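PDB 7F3H: bifunctional cytochrome P450/NADPH--P450 reductase from Deinococcus aerius, which probably hydroxylates organic substrates at a heme iron, using electrons passed from NADPH through a fused reductase domain. Local coordinates for residues 331-336 / 442-447. Sequence-based numbering, arbitrary orientation.
Sequences TIPNYA and LTIKPE. With HEM (protoporphyrin IX containing Fe), chain E.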
loop_
_atom_site.group_PDB
_atom_site.type_symbol
_atom_site.label_atom_id
_atom_site.label_comp_id
_atom_site.label_asym_id
_atom_site.label_seq_id
_atom_site.Cartn_x
_atom_site.Cartn_y
_atom_site.Cartn_z
ATOM N N THR A 331 5.087 1.619 -0.899
ATOM C CA THR A 331 4.235 1.724 -2.073
ATOM C C THR A 331 3.248 2.889 -2.019
ATOM O O THR A 331 2.709 3.263 -3.068
ATOM C CB THR A 331 3.490 0.399 -2.323
ATOM O OG1 THR A 331 2.734 0.018 -1.159
ATOM C CG2 THR A 331 4.495 -0.726 -2.639
ATOM N N ILE A 332 2.991 3.483 -0.856
ATOM C CA ILE A 332 2.382 4.817 -0.880
ATOM C C ILE A 332 3.463 5.802 -0.477
ATOM O O ILE A 332 3.712 6.006 0.725
ATOM C CB ILE A 332 1.148 4.974 0.020
ATOM C CG1 ILE A 332 0.038 3.966 -0.316
ATOM C CG2 ILE A 332 0.613 6.381 -0.173
ATOM C CD1 ILE A 332 -1.197 4.034 0.646
ATOM N N PRO A 333 4.161 6.401 -1.440
ATOM C CA PRO A 333 5.409 7.119 -1.122
ATOM C C PRO A 333 5.323 8.633 -0.906
ATOM O O PRO A 333 6.375 9.247 -0.703
ATOM C CB PRO A 333 6.268 6.795 -2.353
ATOM C CG PRO A 333 5.261 6.754 -3.504
ATOM C CD PRO A 333 3.949 6.247 -2.891
ATOM N N ASN A 334 4.156 9.280 -0.936
ATOM C CA ASN A 334 4.171 10.746 -0.864
ATOM C C ASN A 334 2.901 11.289 -0.228
ATOM O O ASN A 334 2.397 12.343 -0.629
ATOM C CB ASN A 334 4.378 11.381 -2.245
ATOM C CG ASN A 334 5.208 12.645 -2.179
ATOM O OD1 ASN A 334 5.930 12.894 -1.192
ATOM N ND2 ASN A 334 5.113 13.459 -3.216
ATOM N N TYR A 335 2.366 10.577 0.764
ATOM C CA TYR A 335 1.196 11.052 1.486
ATOM C C TYR A 335 1.549 12.261 2.334
ATOM O O TYR A 335 2.700 12.442 2.756
ATOM C CB TYR A 335 0.612 9.929 2.333
ATOM C CG TYR A 335 1.484 9.388 3.460
ATOM C CD1 TYR A 335 1.452 9.959 4.715
ATOM C CD2 TYR A 335 2.311 8.278 3.266
ATOM C CE1 TYR A 335 2.219 9.448 5.758
ATOM C CE2 TYR A 335 3.083 7.746 4.315
ATOM C CZ TYR A 335 3.039 8.356 5.559
ATOM O OH TYR A 335 3.782 7.883 6.636
ATOM N N ALA A 336 0.538 13.112 2.565
ATOM C CA ALA A 336 0.758 14.467 3.057
ATOM C C ALA A 336 -0.096 14.781 4.271
ATOM O O ALA A 336 -1.189 14.221 4.460
ATOM C CB ALA A 336 0.454 15.516 1.981
ATOM N N LEU A 442 -2.078 5.887 -7.415
ATOM C CA LEU A 442 -2.209 6.013 -5.965
ATOM C C LEU A 442 -0.971 5.438 -5.282
ATOM O O LEU A 442 -0.478 5.996 -4.291
ATOM C CB LEU A 442 -3.488 5.320 -5.477
ATOM C CG LEU A 442 -3.985 5.546 -4.038
ATOM C CD1 LEU A 442 -4.826 6.835 -3.952
ATOM C CD2 LEU A 442 -4.758 4.315 -3.456
ATOM N N THR A 443 -0.421 4.359 -5.846
ATOM C CA THR A 443 0.713 3.595 -5.346
ATOM C C THR A 443 1.825 3.593 -6.394
ATOM O O THR A 443 1.685 4.155 -7.477
ATOM C CB THR A 443 0.292 2.163 -5.015
ATOM O OG1 THR A 443 -0.481 1.665 -6.107
ATOM C CG2 THR A 443 -0.572 2.123 -3.739
ATOM N N ILE A 444 2.971 3.026 -6.027
ATOM C CA ILE A 444 4.076 2.768 -6.948
ATOM C C ILE A 444 4.251 1.280 -7.095
ATOM O O ILE A 444 3.870 0.478 -6.231
ATOM C CB ILE A 444 5.422 3.418 -6.574
ATOM C CG1 ILE A 444 5.787 3.043 -5.147
ATOM C CG2 ILE A 444 5.428 4.878 -6.897
ATOM C CD1 ILE A 444 7.174 3.475 -4.749
ATOM N N LYS A 445 4.799 0.913 -8.230
ATOM C CA LYS A 445 4.696 -0.500 -8.527
ATOM C C LYS A 445 5.657 -0.859 -9.652
ATOM O O LYS A 445 5.853 -0.024 -10.554
ATOM C CB LYS A 445 3.186 -0.677 -8.798
ATOM C CG LYS A 445 2.585 0.216 -9.965
ATOM C CD LYS A 445 1.062 0.190 -9.814
ATOM C CE LYS A 445 0.563 0.730 -11.113
ATOM N NZ LYS A 445 0.955 2.150 -11.413
ATOM N N PRO A 446 6.325 -2.027 -9.618
ATOM C CA PRO A 446 7.155 -2.420 -10.772
ATOM C C PRO A 446 6.280 -2.846 -11.936
ATOM O O PRO A 446 5.262 -3.509 -11.743
ATOM C CB PRO A 446 8.027 -3.573 -10.244
ATOM C CG PRO A 446 7.540 -3.943 -8.955
ATOM C CD PRO A 446 6.511 -2.947 -8.472
ATOM N N GLU A 447 6.607 -2.336 -13.124
ATOM C CA GLU A 447 5.797 -2.555 -14.312
ATOM C C GLU A 447 6.583 -3.419 -15.290
ATOM O O GLU A 447 7.812 -3.336 -15.345
ATOM C CB GLU A 447 5.426 -1.203 -14.921
ATOM C CG GLU A 447 4.136 -1.176 -15.708
ATOM C CD GLU A 447 3.874 0.194 -16.287
ATOM O OE1 GLU A 447 4.847 0.971 -16.377
ATOM O OE2 GLU A 447 2.701 0.536 -16.553
HETATM C CHA HEM E . -3.999 3.727 5.447
HETATM C CHB HEM E . -6.278 -0.500 4.702
HETATM C CHC HEM E . -2.121 -2.422 3.032
HETATM C CHD HEM E . 0.064 1.881 3.505
HETATM C C1A HEM E . -4.965 2.753 5.396
HETATM C C2A HEM E . -6.358 2.935 5.744
HETATM C C3A HEM E . -6.998 1.766 5.580
HETATM C C4A HEM E . -6.037 0.818 5.039
HETATM C CMA HEM E . -8.501 1.496 5.848
HETATM C CAA HEM E . -6.933 4.238 6.320
HETATM C CBA HEM E . -6.873 4.127 7.848
HETATM C CGA HEM E . -7.496 5.337 8.544
HETATM O O1A HEM E . -8.287 5.089 9.495
HETATM O O2A HEM E . -7.336 6.528 8.139
HETATM C C1B HEM E . -5.356 -1.409 4.225
HETATM C C2B HEM E . -5.597 -2.818 3.935
HETATM C C3B HEM E . -4.430 -3.346 3.524
HETATM C C4B HEM E . -3.446 -2.280 3.471
HETATM C CMB HEM E . -6.942 -3.534 4.171
HETATM C CAB HEM E . -4.085 -4.762 3.012
HETATM C CBB HEM E . -4.976 -5.730 2.788
HETATM C C1C HEM E . -1.158 -1.426 2.996
HETATM C C2C HEM E . 0.251 -1.570 2.608
HETATM C C3C HEM E . 0.797 -0.347 2.743
HETATM C C4C HEM E . -0.191 0.562 3.242
HETATM C CMC HEM E . 0.924 -2.879 2.100
HETATM C CAC HEM E . 2.211 0.164 2.512
HETATM C CBC HEM E . 3.193 -0.634 2.120
HETATM C C1D HEM E . -0.842 2.758 4.065
HETATM C C2D HEM E . -0.608 4.174 4.336
HETATM C C3D HEM E . -1.730 4.654 4.871
HETATM C C4D HEM E . -2.719 3.599 4.949
HETATM C CMD HEM E . 0.693 4.980 4.078
HETATM C CAD HEM E . -1.921 6.097 5.301
HETATM C CBD HEM E . -2.403 6.777 4.047
HETATM C CGD HEM E . -2.512 8.252 4.239
HETATM O O1D HEM E . -3.239 8.840 3.402
HETATM O O2D HEM E . -1.895 8.823 5.196
HETATM N NA HEM E . -4.818 1.459 4.943
HETATM N NB HEM E . -4.042 -1.120 3.945
HETATM N NC HEM E . -1.386 -0.105 3.359
HETATM N ND HEM E . -2.136 2.447 4.454
HETATM FE FE HEM E . -3.037 0.685 4.292
#
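The carbonyl oxygen of T331 is approached by the N-H of I444 and by CA of T443. N of I444 donates a hydrogen bond of 3.0 Å to O of T331, lying in the carbonyl plane on a lone pair, with 146° at the hydrogen, while CA of T443 adds a weak C-H...O contact to the same O. The methyl CG2 of T443 lies beside that oxygen and also meets CG1 of I332 at 3.9 Å, the two side chains crossing obliquely. I444 packs on T331 and P333: its CG1, placed between the backbone N and carbonyl carbon (chi1 53°), reaches CA of T331 at 3.7 Å, and its CG2 and CD1 lie against CG of P333, the side chains of I444 and P333 lying alongside and running in opposite senses.

The 331-336 loop carries the heme contacts. CD1 of I332 sits 3.7 Å from C1D of the heme, and OG1 of T331, hydrogen-bonded to O of T271 in helix 254-285, approaches the vinyl carbon CBC. The ring of Y335 stands obliquely to the propionate oxygen O2D, with CE2 3.7 Å from methyl CMD and its hydroxyl bonded to O of K396. An alanine in place of Y335 would probably leave the K396 carbonyl without this donor and open a gap beside the propionate and methyl of the heme.

Following helix 317-329, which bears the ExxR motif of the family, this loop leads into strand 336-339 and lines the heme pocket of the cytochrome P450 fold, with the turn after strand 438-440 and the start of strand 444-446 packed against it on T331 to P333.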